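Local coordinates for protein methylornithine synthase PylB (Methanosarcina barkeri, PDB 3T7V) that catalyses the radical-based isomerization of L-lysine to (3R)-3-methyl-D-ornithine, a step in pyrrolysine biosynthesis, using a [4Fe-4S] cluster and S-adenosylmethionine, at residues 75-80 with 179-184; 168-173 with 188-193; 212-217 with 250-255; 27-32 with 218-223. One frame throughout, in Å; residues are numbered along the deposited sequence.

Contact 1 of 4, residues 75-80 with 179-184; sequences CSFCYY and RKLRVG. With SF4 (iron/sulfur cluster), chain B; SAM (S-adenosylmethionine), chain C.
Phe77 and Arg182 meet beside the iron-sulfur cluster, where the cysteine-rich CX3CX2C loop of a radical SAM enzyme packs on the turn that follows helix 175-181. The ring of Phe77 stands steeply to the guanidinium, the planes 75° apart, and its CZ lies over one guanidinium face. CG of Phe77 sits between the backbone N and the carbonyl carbon (chi1 53°); one ring face carries CB of Cys75 and the edge meets C8 of SAM. The side chains of Leu181 and Phe77 cross at about a right angle, CB of Leu181 touching CE2 of Phe77 at 3.8 Å. A short hydroxyl side chain suits Ser76: its OG gives a 2.7 Å hydrogen bond to a lone pair of Lys180 O, while Ser76 N binds Leu181 O at 3.0 Å. Cys75 and Cys78 supply the thiolates for two irons, FE4 and FE3. The long chain of Arg182, extended from CG to NE, brings a positive charge to the carboxylate of SAM, and Glu171 forms a salt bridge with this guanidinium. NH2 of Arg182 donates to SAM O at 2.7 Å, the very oxygen that, with SAM N, chelates iron FE1 at 2.2 Å.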
# COMPACT_ATOMS: atom_id res chain seq x y z
N CYS A 75 -13.30 11.56 1.65
CA CYS A 75 -13.44 10.27 0.99
C CYS A 75 -14.56 9.43 1.58
O CYS A 75 -14.68 9.26 2.78
CB CYS A 75 -12.14 9.50 1.04
SG CYS A 75 -10.73 10.34 0.28
N SER A 76 -15.37 8.86 0.68
CA SER A 76 -16.59 8.17 1.16
C SER A 76 -16.31 6.84 1.87
O SER A 76 -17.14 6.33 2.59
CB SER A 76 -17.58 8.01 0.03
OG SER A 76 -16.97 7.26 -0.95
N PHE A 77 -15.15 6.29 1.59
CA PHE A 77 -14.75 4.95 2.07
C PHE A 77 -13.93 5.00 3.39
O PHE A 77 -13.71 3.94 4.01
CB PHE A 77 -13.89 4.21 0.98
CG PHE A 77 -12.73 4.99 0.49
CD1 PHE A 77 -11.48 4.92 1.15
CD2 PHE A 77 -12.87 5.83 -0.62
CE1 PHE A 77 -10.43 5.71 0.69
CE2 PHE A 77 -11.79 6.52 -1.15
CZ PHE A 77 -10.56 6.50 -0.45
N CYS A 78 -13.39 6.20 3.74
CA CYS A 78 -12.34 6.21 4.73
C CYS A 78 -12.85 6.65 6.10
O CYS A 78 -13.55 7.65 6.22
CB CYS A 78 -11.30 7.24 4.27
SG CYS A 78 -9.88 7.30 5.40
N TYR A 79 -12.48 5.88 7.12
CA TYR A 79 -12.91 6.23 8.50
C TYR A 79 -12.45 7.64 8.88
O TYR A 79 -13.10 8.27 9.74
CB TYR A 79 -12.23 5.23 9.43
CG TYR A 79 -12.65 5.34 10.89
CD1 TYR A 79 -13.97 4.97 11.28
CD2 TYR A 79 -11.78 5.84 11.81
CE1 TYR A 79 -14.34 5.06 12.64
CE2 TYR A 79 -12.13 5.89 13.16
CZ TYR A 79 -13.40 5.50 13.53
OH TYR A 79 -13.74 5.58 14.87
N TYR A 80 -11.34 8.13 8.33
CA TYR A 80 -10.76 9.36 8.80
C TYR A 80 -11.25 10.56 8.00
O TYR A 80 -10.81 11.67 8.23
CB TYR A 80 -9.20 9.22 8.75
CG TYR A 80 -8.74 8.12 9.64
CD1 TYR A 80 -8.52 6.84 9.14
CD2 TYR A 80 -8.50 8.34 10.96
CE1 TYR A 80 -8.14 5.78 9.95
CE2 TYR A 80 -8.12 7.26 11.80
CZ TYR A 80 -7.95 5.98 11.24
OH TYR A 80 -7.56 5.01 12.16
N ARG A 179 -15.10 9.52 -8.79
CA ARG A 179 -15.74 10.68 -8.21
C ARG A 179 -16.69 10.36 -7.03
O ARG A 179 -16.97 11.29 -6.24
CB ARG A 179 -16.60 11.37 -9.31
CG ARG A 179 -17.71 10.49 -9.86
CD ARG A 179 -18.27 11.09 -11.19
NE ARG A 179 -18.89 12.41 -10.93
CZ ARG A 179 -20.15 12.57 -10.46
NH1 ARG A 179 -20.90 11.50 -10.14
NH2 ARG A 179 -20.69 13.79 -10.30
N LYS A 180 -17.14 9.09 -6.88
CA LYS A 180 -17.94 8.70 -5.72
C LYS A 180 -17.12 8.33 -4.51
O LYS A 180 -17.67 8.23 -3.40
CB LYS A 180 -18.78 7.39 -6.06
CG LYS A 180 -19.69 7.57 -7.27
CD LYS A 180 -20.54 6.25 -7.52
CE LYS A 180 -21.25 6.16 -8.81
NZ LYS A 180 -22.03 4.95 -8.43
N LEU A 181 -15.83 8.06 -4.75
CA LEU A 181 -14.90 7.61 -3.71
C LEU A 181 -14.06 8.77 -3.18
O LEU A 181 -14.21 9.17 -2.02
CB LEU A 181 -13.98 6.48 -4.25
CG LEU A 181 -14.72 5.19 -4.65
CD1 LEU A 181 -13.72 4.16 -5.21
CD2 LEU A 181 -15.62 4.67 -3.53
N ARG A 182 -13.19 9.30 -4.02
CA ARG A 182 -12.34 10.45 -3.64
C ARG A 182 -13.10 11.73 -3.93
O ARG A 182 -12.75 12.51 -4.85
CB ARG A 182 -10.96 10.40 -4.32
CG ARG A 182 -10.10 9.35 -3.55
CD ARG A 182 -8.62 9.48 -3.95
NE ARG A 182 -7.78 8.66 -3.05
CZ ARG A 182 -7.45 9.04 -1.82
NH1 ARG A 182 -7.59 10.29 -1.41
NH2 ARG A 182 -6.79 8.22 -1.03
N VAL A 183 -14.11 11.96 -3.11
CA VAL A 183 -15.08 13.06 -3.36
C VAL A 183 -14.37 14.40 -3.37
O VAL A 183 -13.64 14.77 -2.43
CB VAL A 183 -16.16 13.04 -2.25
CG1 VAL A 183 -17.10 14.21 -2.50
CG2 VAL A 183 -16.90 11.72 -2.34
N GLY A 184 -14.60 15.13 -4.46
CA GLY A 184 -14.08 16.52 -4.54
C GLY A 184 -12.61 16.62 -4.95
O GLY A 184 -12.04 17.73 -5.02
FE1 SF4 B . -6.50 9.85 2.80
FE2 SF4 B . -8.21 11.62 4.12
FE3 SF4 B . -8.77 9.01 4.27
FE4 SF4 B . -9.15 10.29 1.99
S1 SF4 B . -10.25 10.73 3.92
S2 SF4 B . -8.12 8.28 2.24
S3 SF4 B . -7.48 11.79 1.93
S4 SF4 B . -6.97 10.00 5.15
N SAM C . -4.50 10.65 3.19
CA SAM C . -3.59 10.20 2.24
C SAM C . -4.19 9.65 1.01
O SAM C . -5.43 9.54 0.92
OXT SAM C . -3.40 9.43 0.03
CB SAM C . -3.03 9.01 2.58
CG SAM C . -3.79 7.91 3.20
SD SAM C . -3.62 6.32 2.28
CE SAM C . -2.80 5.32 3.49
C5' SAM C . -5.28 5.69 2.38
C4' SAM C . -5.57 4.83 1.39
O4' SAM C . -5.87 3.76 2.50
C3' SAM C . -6.55 5.15 0.56
O3' SAM C . -5.63 5.38 -0.53
C2' SAM C . -7.01 3.69 0.45
O2' SAM C . -6.43 2.97 -0.69
C1' SAM C . -6.77 2.93 1.76
N9 SAM C . -8.04 2.93 2.59
C8 SAM C . -8.67 3.95 3.24
N7 SAM C . -9.78 3.49 3.79
C5 SAM C . -9.87 2.14 3.50
C6 SAM C . -10.85 1.17 3.75
N6 SAM C . -11.97 1.44 4.43
N1 SAM C . -10.62 -0.09 3.36
C2 SAM C . -9.50 -0.42 2.66
N3 SAM C . -8.58 0.51 2.29
C4 SAM C . -8.78 1.79 2.75

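Contact 2 of 4, residues 168-173 with 188-193; sequences LYQETY and DGRVNA. With SAM (S-adenosylmethionine), chain C; MD0 (5-amino-D-isoleucine), chain D.
Arg190 reaches from helix 187-200 to the backbone of Tyr169, its NE giving a 2.9 Å hydrogen bond to Tyr169 O from above the carbonyl plane. NH2 adds a weak bond to the same oxygen and a straighter one (164°) to the carboxylate oxygen OXT of SAM at 2.9 Å. The chain bends at chi3 (79°), which swings NE out of the extended line and toward Tyr169 O. In the same shell Glu171 takes both ribose hydroxyls, OE1 accepting from SAM O2' at 2.7 Å and OE2 from O3', and Tyr169 OH accepts from NE of 5-amino-D-isoleucine at 2.8 Å and is bonded to Glu205. Behind these, Leu168 covers one face of the Arg190 guanidinium, CD1 lying 3.5 Å from NH2; an apolar branch fits because the N-H groups point out along the edges. Its other methyl, CD2, rests on CB of Ala193, where a small residue lets the loop come close. OE1 of Gln170 touches CB of Arg190 and CG2 of Val191; it is bonded to Arg194, and NE2 to Phe187 O. Carboxylate for ribose, arginine for methionine carboxylate and tyrosine for product amine line the pocket at the C-terminal end of strand 163-167 in this radical SAM barrel.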
# COMPACT_ATOMS: atom_id res chain seq x y z
N LEU A 168 0.68 7.28 -3.33
CA LEU A 168 -0.49 8.16 -3.59
C LEU A 168 -1.42 7.38 -4.51
O LEU A 168 -1.24 7.35 -5.74
CB LEU A 168 0.04 9.48 -4.30
CG LEU A 168 -1.04 10.59 -4.36
CD1 LEU A 168 -1.31 11.18 -2.97
CD2 LEU A 168 -0.55 11.68 -5.37
N TYR A 169 -2.35 6.66 -3.88
CA TYR A 169 -3.09 5.66 -4.67
C TYR A 169 -4.26 6.29 -5.38
O TYR A 169 -4.93 7.17 -4.87
CB TYR A 169 -3.66 4.53 -3.72
CG TYR A 169 -2.59 3.95 -2.78
CD1 TYR A 169 -1.25 3.89 -3.17
CD2 TYR A 169 -2.94 3.50 -1.55
CE1 TYR A 169 -0.27 3.41 -2.28
CE2 TYR A 169 -2.01 3.03 -0.66
CZ TYR A 169 -0.67 3.01 -1.01
OH TYR A 169 0.27 2.55 -0.10
N GLN A 170 -4.47 5.84 -6.61
CA GLN A 170 -5.61 6.37 -7.40
C GLN A 170 -6.97 5.78 -6.97
O GLN A 170 -8.02 6.41 -7.23
CB GLN A 170 -5.42 6.04 -8.86
CG GLN A 170 -6.21 7.01 -9.77
CD GLN A 170 -5.69 8.42 -9.81
OE1 GLN A 170 -4.54 8.68 -9.49
NE2 GLN A 170 -6.52 9.36 -10.28
N GLU A 171 -6.94 4.58 -6.33
CA GLU A 171 -8.19 3.83 -5.89
C GLU A 171 -8.90 3.15 -7.06
O GLU A 171 -9.21 1.95 -7.02
CB GLU A 171 -9.24 4.64 -5.13
CG GLU A 171 -8.76 5.60 -4.10
CD GLU A 171 -7.82 4.99 -3.13
OE1 GLU A 171 -7.69 3.73 -2.92
OE2 GLU A 171 -7.10 5.79 -2.52
N THR A 172 -9.12 3.92 -8.11
CA THR A 172 -9.72 3.37 -9.34
C THR A 172 -9.35 4.31 -10.48
O THR A 172 -9.33 5.54 -10.31
CB THR A 172 -11.26 3.28 -9.19
OG1 THR A 172 -11.82 2.81 -10.39
CG2 THR A 172 -11.90 4.63 -8.84
N TYR A 173 -9.21 3.76 -11.67
CA TYR A 173 -9.16 4.57 -12.89
C TYR A 173 -10.48 4.64 -13.67
O TYR A 173 -10.53 5.22 -14.78
CB TYR A 173 -8.06 4.05 -13.86
CG TYR A 173 -6.69 4.41 -13.34
CD1 TYR A 173 -6.09 3.68 -12.30
CD2 TYR A 173 -6.03 5.48 -13.88
CE1 TYR A 173 -4.82 4.09 -11.77
CE2 TYR A 173 -4.76 5.87 -13.40
CZ TYR A 173 -4.19 5.17 -12.36
OH TYR A 173 -2.98 5.60 -11.87
N ASP A 188 -6.86 13.88 -12.28
CA ASP A 188 -5.53 14.07 -12.87
C ASP A 188 -4.56 14.64 -11.86
O ASP A 188 -3.33 14.49 -12.02
CB ASP A 188 -5.64 14.97 -14.11
CG ASP A 188 -6.27 14.26 -15.30
OD1 ASP A 188 -6.32 13.00 -15.32
OD2 ASP A 188 -6.71 14.98 -16.23
N GLY A 189 -5.05 15.29 -10.81
CA GLY A 189 -4.14 15.89 -9.79
C GLY A 189 -3.22 14.80 -9.24
O GLY A 189 -2.05 15.03 -8.98
N ARG A 190 -3.82 13.62 -8.91
CA ARG A 190 -3.00 12.56 -8.28
C ARG A 190 -2.05 11.98 -9.31
O ARG A 190 -0.91 11.64 -8.97
CB ARG A 190 -3.82 11.42 -7.60
CG ARG A 190 -4.65 11.95 -6.44
CD ARG A 190 -5.59 10.95 -5.82
NE ARG A 190 -4.93 10.02 -4.91
CZ ARG A 190 -4.67 10.28 -3.61
NH1 ARG A 190 -4.86 11.53 -3.09
NH2 ARG A 190 -4.21 9.30 -2.79
N VAL A 191 -2.54 11.78 -10.54
CA VAL A 191 -1.69 11.30 -11.61
C VAL A 191 -0.50 12.24 -11.81
O VAL A 191 0.70 11.77 -11.90
CB VAL A 191 -2.51 11.21 -12.89
CG1 VAL A 191 -1.59 10.88 -14.05
CG2 VAL A 191 -3.61 10.12 -12.76
N ASN A 192 -0.76 13.55 -11.84
CA ASN A 192 0.28 14.52 -12.10
C ASN A 192 1.29 14.62 -10.96
O ASN A 192 2.51 14.87 -11.20
CB ASN A 192 -0.39 15.89 -12.40
CG ASN A 192 -1.05 15.92 -13.76
OD1 ASN A 192 -0.81 15.09 -14.60
ND2 ASN A 192 -1.98 16.83 -13.95
N ALA A 193 0.82 14.44 -9.71
CA ALA A 193 1.74 14.49 -8.60
C ALA A 193 2.70 13.28 -8.64
O ALA A 193 3.90 13.45 -8.34
CB ALA A 193 0.93 14.50 -7.28
N SAM C . -4.50 10.65 3.19
CA SAM C . -3.59 10.20 2.24
C SAM C . -4.19 9.65 1.01
O SAM C . -5.43 9.54 0.92
OXT SAM C . -3.40 9.43 0.03
CB SAM C . -3.03 9.01 2.58
CG SAM C . -3.79 7.91 3.20
SD SAM C . -3.62 6.32 2.28
CE SAM C . -2.80 5.32 3.49
C5' SAM C . -5.28 5.69 2.38
C4' SAM C . -5.57 4.83 1.39
O4' SAM C . -5.87 3.76 2.50
C3' SAM C . -6.55 5.15 0.56
O3' SAM C . -5.63 5.38 -0.53
C2' SAM C . -7.01 3.69 0.45
O2' SAM C . -6.43 2.97 -0.69
C1' SAM C . -6.77 2.93 1.76
N9 SAM C . -8.04 2.93 2.59
C8 SAM C . -8.67 3.95 3.24
N7 SAM C . -9.78 3.49 3.79
C5 SAM C . -9.87 2.14 3.50
C6 SAM C . -10.85 1.17 3.75
N6 SAM C . -11.97 1.44 4.43
N1 SAM C . -10.62 -0.09 3.36
C2 SAM C . -9.50 -0.42 2.66
N3 SAM C . -8.58 0.51 2.29
C4 SAM C . -8.78 1.79 2.75
C MD0 D . -0.81 -0.36 4.53
N MD0 D . -1.98 0.53 6.46
O MD0 D . 0.29 -0.52 3.97
CA MD0 D . -1.02 0.84 5.40
CB MD0 D . -1.52 2.05 4.56
CD MD0 D . -0.50 3.89 3.05
NE MD0 D . 0.63 4.18 2.18
CG MD0 D . -0.38 2.46 3.58
CG2 MD0 D . -2.82 1.77 3.76
OXT MD0 D . -1.76 -1.15 4.40

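Contact 3 of 4, residues 212-217 with 250-255; sequences VGNDIE and FRDKSN
A beta-to-alpha turn of the radical SAM barrel, from strand 203-210 to helix 216-228, is met by the long loop after strand 233-238, with Asp252 and Phe250 touching Gly213. Asp252 OD2 accepts a hydrogen bond from Gly213 N at 3.2 Å, the donor lying nearly along the C-O axis of the carboxylate. CG of Asp252 is anti to the backbone N (chi1 -175°), which carries the carboxyl group across toward the turn. Beside it the Phe250 ring lies against the peptide that joins Val212 to Gly213, CE2 being 3.7 Å from Val212 C and CZ equally far from Gly213 N. Glycine suits this place because, at phi 101°, a CB would be jammed against the carbonyl O of Val212; it would also lie right against Phe250 CZ. Asn214 braces the turn from within, OD1 accepting from Val212 N at 3.1 Å, while its ND2 is bonded to Thr219 and Thr210. A water lies between the segments, 2.9 Å from Asn214 O and 3.0 Å from Asp252 OD2. An alanine at Asp252 would probably leave Gly213 N without this acceptor and the water without this carboxylate oxygen, setting the loop less firmly on the turn. Next along the chain Asp215 caps helix 216-228, its OD1 accepting from Ser218 N; Val212 packs on Phe239 in the loop after strand 233-238, and Ile216 reaches Leu256, ahead of helix 258-268.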
# COMPACT_ATOMS: atom_id res chain seq x y z
N VAL A 212 -15.47 -2.50 -3.76
CA VAL A 212 -16.03 -1.18 -3.53
C VAL A 212 -16.99 -0.85 -4.67
O VAL A 212 -17.26 0.32 -4.95
CB VAL A 212 -14.86 -0.12 -3.34
CG1 VAL A 212 -14.19 0.14 -4.71
CG2 VAL A 212 -15.26 1.08 -2.44
N GLY A 213 -17.47 -1.88 -5.37
CA GLY A 213 -18.48 -1.73 -6.44
C GLY A 213 -17.82 -1.79 -7.81
O GLY A 213 -18.49 -1.53 -8.83
N ASN A 214 -16.51 -2.06 -7.84
CA ASN A 214 -15.83 -2.33 -9.11
C ASN A 214 -16.16 -3.72 -9.62
O ASN A 214 -16.02 -4.72 -8.93
CB ASN A 214 -14.30 -2.23 -8.88
CG ASN A 214 -13.80 -3.13 -7.76
OD1 ASN A 214 -14.31 -3.05 -6.61
ND2 ASN A 214 -12.82 -4.01 -8.04
N ASP A 215 -16.65 -3.78 -10.83
CA ASP A 215 -16.82 -5.08 -11.50
C ASP A 215 -15.58 -5.49 -12.27
O ASP A 215 -14.55 -4.78 -12.22
CB ASP A 215 -18.12 -5.05 -12.40
CG ASP A 215 -18.02 -4.13 -13.66
OD1 ASP A 215 -17.07 -3.28 -13.84
OD2 ASP A 215 -18.94 -4.24 -14.59
N ILE A 216 -15.63 -6.56 -13.04
CA ILE A 216 -14.43 -6.97 -13.81
C ILE A 216 -13.99 -5.87 -14.73
O ILE A 216 -12.78 -5.61 -14.79
CB ILE A 216 -14.69 -8.29 -14.56
CG1 ILE A 216 -14.75 -9.42 -13.58
CG2 ILE A 216 -13.69 -8.55 -15.69
CD1 ILE A 216 -15.22 -10.76 -14.16
N GLU A 217 -14.91 -5.26 -15.47
CA GLU A 217 -14.47 -4.23 -16.47
C GLU A 217 -13.80 -3.03 -15.75
O GLU A 217 -12.82 -2.49 -16.27
CB GLU A 217 -15.66 -3.83 -17.35
CG GLU A 217 -15.98 -5.00 -18.30
CD GLU A 217 -17.03 -4.60 -19.35
OE1 GLU A 217 -17.98 -3.79 -18.98
OE2 GLU A 217 -16.85 -5.10 -20.48
N PHE A 250 -22.04 -0.81 3.08
CA PHE A 250 -21.85 -1.36 1.74
C PHE A 250 -21.51 -2.82 1.75
O PHE A 250 -20.70 -3.27 2.54
CB PHE A 250 -20.81 -0.52 1.01
CG PHE A 250 -20.63 -0.88 -0.40
CD1 PHE A 250 -21.54 -0.45 -1.33
CD2 PHE A 250 -19.58 -1.73 -0.79
CE1 PHE A 250 -21.40 -0.82 -2.67
CE2 PHE A 250 -19.41 -2.07 -2.12
CZ PHE A 250 -20.32 -1.63 -3.04
N ARG A 251 -22.21 -3.59 0.90
CA ARG A 251 -21.88 -4.97 0.72
C ARG A 251 -21.59 -5.15 -0.75
O ARG A 251 -22.38 -4.72 -1.60
CB ARG A 251 -23.03 -5.86 1.19
CG ARG A 251 -23.13 -5.87 2.71
CD ARG A 251 -23.93 -7.05 3.27
NE ARG A 251 -24.57 -6.74 4.56
CZ ARG A 251 -23.95 -6.63 5.74
NH1 ARG A 251 -22.64 -6.80 5.84
NH2 ARG A 251 -24.66 -6.35 6.83
N ASP A 252 -20.42 -5.71 -1.05
CA ASP A 252 -20.04 -5.98 -2.42
C ASP A 252 -20.53 -7.39 -2.80
O ASP A 252 -20.37 -8.35 -2.05
CB ASP A 252 -18.52 -5.85 -2.56
CG ASP A 252 -18.02 -5.99 -4.03
OD1 ASP A 252 -17.68 -7.16 -4.35
OD2 ASP A 252 -17.93 -4.95 -4.82
N LYS A 253 -21.15 -7.44 -3.97
CA LYS A 253 -21.68 -8.67 -4.54
C LYS A 253 -20.73 -9.16 -5.65
O LYS A 253 -21.18 -9.43 -6.78
CB LYS A 253 -23.11 -8.43 -5.07
CG LYS A 253 -23.25 -7.27 -6.04
CD LYS A 253 -24.70 -6.90 -6.29
CE LYS A 253 -24.88 -6.24 -7.66
NZ LYS A 253 -26.32 -6.00 -7.98
N SER A 254 -19.43 -9.30 -5.32
CA SER A 254 -18.40 -9.69 -6.32
C SER A 254 -17.47 -10.80 -5.90
O SER A 254 -17.23 -11.02 -4.70
CB SER A 254 -17.55 -8.49 -6.73
OG SER A 254 -18.07 -7.91 -7.93
N ASN A 255 -16.89 -11.46 -6.91
CA ASN A 255 -15.86 -12.49 -6.74
C ASN A 255 -14.44 -11.90 -6.86
O ASN A 255 -13.42 -12.67 -6.98
CB ASN A 255 -16.08 -13.60 -7.82
CG ASN A 255 -15.90 -15.01 -7.27
OD1 ASN A 255 -15.87 -15.22 -6.05
ND2 ASN A 255 -15.79 -15.99 -8.18
O HOH W 1 -15.49 -5.85 -6.30

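Contact 4 of 4, residues 27-32 with 218-223; sequences DLRTLL and STILSL
Ile220 is the main bump of this helix pair: its side chain enters a hollow of helix 25-32 bordered by Leu28, Arg29 and Leu32. The axes of the two short helical segments approach to 10.6 Å and run at 124° to each other, a spacing that aliphatic side chains can fill. CG1 of Ile220 lies anti to the carbonyl carbon (chi1 -64°), and CD1 goes on from it to touch CG of Arg29 at 3.6 Å, the two side chains crossing at about a right angle. The branches of Ile220 divide the hollow. CG2 meets Leu28 CD1 at 4.0 Å, CG1 meets Leu32 CD1 at 3.8 Å, and CD1 also lies near CB of Leu28. A beta-branched residue suits the place because it sends methyls to two sides at once. In return Leu32 is the bump from the other helix: its CD1 enters between Ile220, Thr219 and Leu223, 4.0 Å from Thr219 CG2 and 4.2 Å from Leu223 CD1. Thr219 offers only its methyl here, its hydroxyl being bonded to Asp215 O and Asn214. An alanine at Ile220 would probably open a gap between Leu28, Arg29 and Leu32, leaving their side chains freer to shift. Arg29 uses its aliphatic part for packing and its charged end for a salt bridge to Glu217. Helix 258-268 adjoins both partners, through Val264 on Leu28, Ile261 on Leu32 and Leu265 on Leu223, while Leu223 also rests on Ile208, so helix 216-228 lies between strand 203-210 of the barrel and helix 25-32.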
# COMPACT_ATOMS: atom_id res chain seq x y z
N ASP A 27 -7.16 -12.42 -21.30
CA ASP A 27 -6.49 -13.13 -20.20
C ASP A 27 -6.98 -12.51 -18.87
O ASP A 27 -7.29 -13.27 -17.95
CB ASP A 27 -4.95 -13.02 -20.26
CG ASP A 27 -4.37 -13.64 -21.49
OD1 ASP A 27 -5.02 -14.55 -22.07
OD2 ASP A 27 -3.24 -13.26 -21.89
N LEU A 28 -7.03 -11.18 -18.76
CA LEU A 28 -7.53 -10.51 -17.49
C LEU A 28 -8.94 -10.93 -17.23
O LEU A 28 -9.27 -11.20 -16.08
CB LEU A 28 -7.38 -8.98 -17.57
CG LEU A 28 -5.96 -8.49 -17.71
CD1 LEU A 28 -5.95 -6.95 -17.78
CD2 LEU A 28 -5.08 -8.93 -16.55
N ARG A 29 -9.84 -10.91 -18.24
CA ARG A 29 -11.20 -11.33 -17.98
C ARG A 29 -11.28 -12.73 -17.45
O ARG A 29 -12.18 -13.03 -16.66
CB ARG A 29 -12.11 -11.21 -19.23
CG ARG A 29 -12.40 -9.77 -19.58
CD ARG A 29 -13.19 -9.74 -20.90
NE ARG A 29 -13.50 -8.34 -21.26
CZ ARG A 29 -14.57 -7.69 -20.82
NH1 ARG A 29 -15.44 -8.27 -19.97
NH2 ARG A 29 -14.83 -6.47 -21.27
N THR A 30 -10.48 -13.64 -18.04
CA THR A 30 -10.50 -15.03 -17.65
C THR A 30 -10.00 -15.19 -16.22
O THR A 30 -10.68 -15.82 -15.38
CB THR A 30 -9.66 -15.80 -18.61
OG1 THR A 30 -10.16 -15.63 -19.93
CG2 THR A 30 -9.61 -17.34 -18.20
N LEU A 31 -8.84 -14.58 -15.94
CA LEU A 31 -8.24 -14.71 -14.58
C LEU A 31 -9.12 -14.09 -13.51
O LEU A 31 -9.33 -14.68 -12.40
CB LEU A 31 -6.81 -14.12 -14.57
CG LEU A 31 -5.83 -14.90 -15.49
CD1 LEU A 31 -4.47 -14.23 -15.41
CD2 LEU A 31 -5.66 -16.36 -15.13
N LEU A 32 -9.69 -12.94 -13.85
CA LEU A 32 -10.55 -12.25 -12.89
C LEU A 32 -11.88 -12.94 -12.66
O LEU A 32 -12.58 -12.65 -11.70
CB LEU A 32 -10.70 -10.77 -13.25
CG LEU A 32 -9.40 -9.94 -13.12
CD1 LEU A 32 -9.62 -8.57 -13.80
CD2 LEU A 32 -8.96 -9.76 -11.62
N SER A 218 -14.38 -2.61 -14.63
CA SER A 218 -13.81 -1.46 -13.88
C SER A 218 -12.41 -1.83 -13.39
O SER A 218 -11.48 -0.99 -13.48
CB SER A 218 -14.73 -1.26 -12.66
OG SER A 218 -14.31 -0.22 -11.84
N THR A 219 -12.23 -3.06 -12.94
CA THR A 219 -10.95 -3.52 -12.46
C THR A 219 -9.93 -3.55 -13.60
O THR A 219 -8.76 -3.18 -13.37
CB THR A 219 -11.13 -4.91 -11.83
OG1 THR A 219 -12.09 -4.78 -10.75
CG2 THR A 219 -9.77 -5.42 -11.28
N ILE A 220 -10.32 -4.04 -14.79
CA ILE A 220 -9.38 -3.99 -15.93
C ILE A 220 -8.96 -2.58 -16.26
O ILE A 220 -7.77 -2.34 -16.51
CB ILE A 220 -10.01 -4.71 -17.13
CG1 ILE A 220 -10.17 -6.17 -16.71
CG2 ILE A 220 -9.12 -4.56 -18.34
CD1 ILE A 220 -10.86 -6.97 -17.82
N LEU A 221 -9.92 -1.62 -16.26
CA LEU A 221 -9.61 -0.21 -16.53
C LEU A 221 -8.58 0.25 -15.49
O LEU A 221 -7.59 0.90 -15.84
CB LEU A 221 -10.84 0.67 -16.39
CG LEU A 221 -11.96 0.78 -17.42
CD1 LEU A 221 -13.00 1.83 -16.97
CD2 LEU A 221 -11.26 1.23 -18.71
N SER A 222 -8.73 -0.19 -14.26
CA SER A 222 -7.78 0.24 -13.22
C SER A 222 -6.44 -0.41 -13.32
O SER A 222 -5.41 0.25 -13.13
CB SER A 222 -8.37 -0.01 -11.85
OG SER A 222 -9.48 0.86 -11.69
N LEU A 223 -6.42 -1.70 -13.67
CA LEU A 223 -5.11 -2.36 -13.89
C LEU A 223 -4.33 -1.72 -15.08
O LEU A 223 -3.11 -1.47 -14.98
CB LEU A 223 -5.28 -3.88 -14.17
CG LEU A 223 -5.82 -4.62 -12.90
CD1 LEU A 223 -6.31 -6.03 -13.32
CD2 LEU A 223 -4.72 -4.81 -11.84

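Overall arrangement
Contacts 1 and 2, with centres 13 Å apart, both touch SAM and are joined by the salt bridge of Arg182 with Glu171; their segments alternate along the chain, and helices 175-181 and 187-200 follow one another. Contact 3 comes after both, and its segments alternate with those of contact 4, 13 Å away; these two share helix 216-228 and the salt bridge of Glu217 with Arg29. The pairs meet where Leu181 packs on Val212 and where Tyr173 N probably bonds to Ser222 OG. Contact 4 closes a loop around contacts 1 and 2 and brings helix 25-32, near the N-terminus, onto the barrel, its centre 23 Å and 19 Å from theirs, so the cofactor loops lie well apart from this outer helix packing.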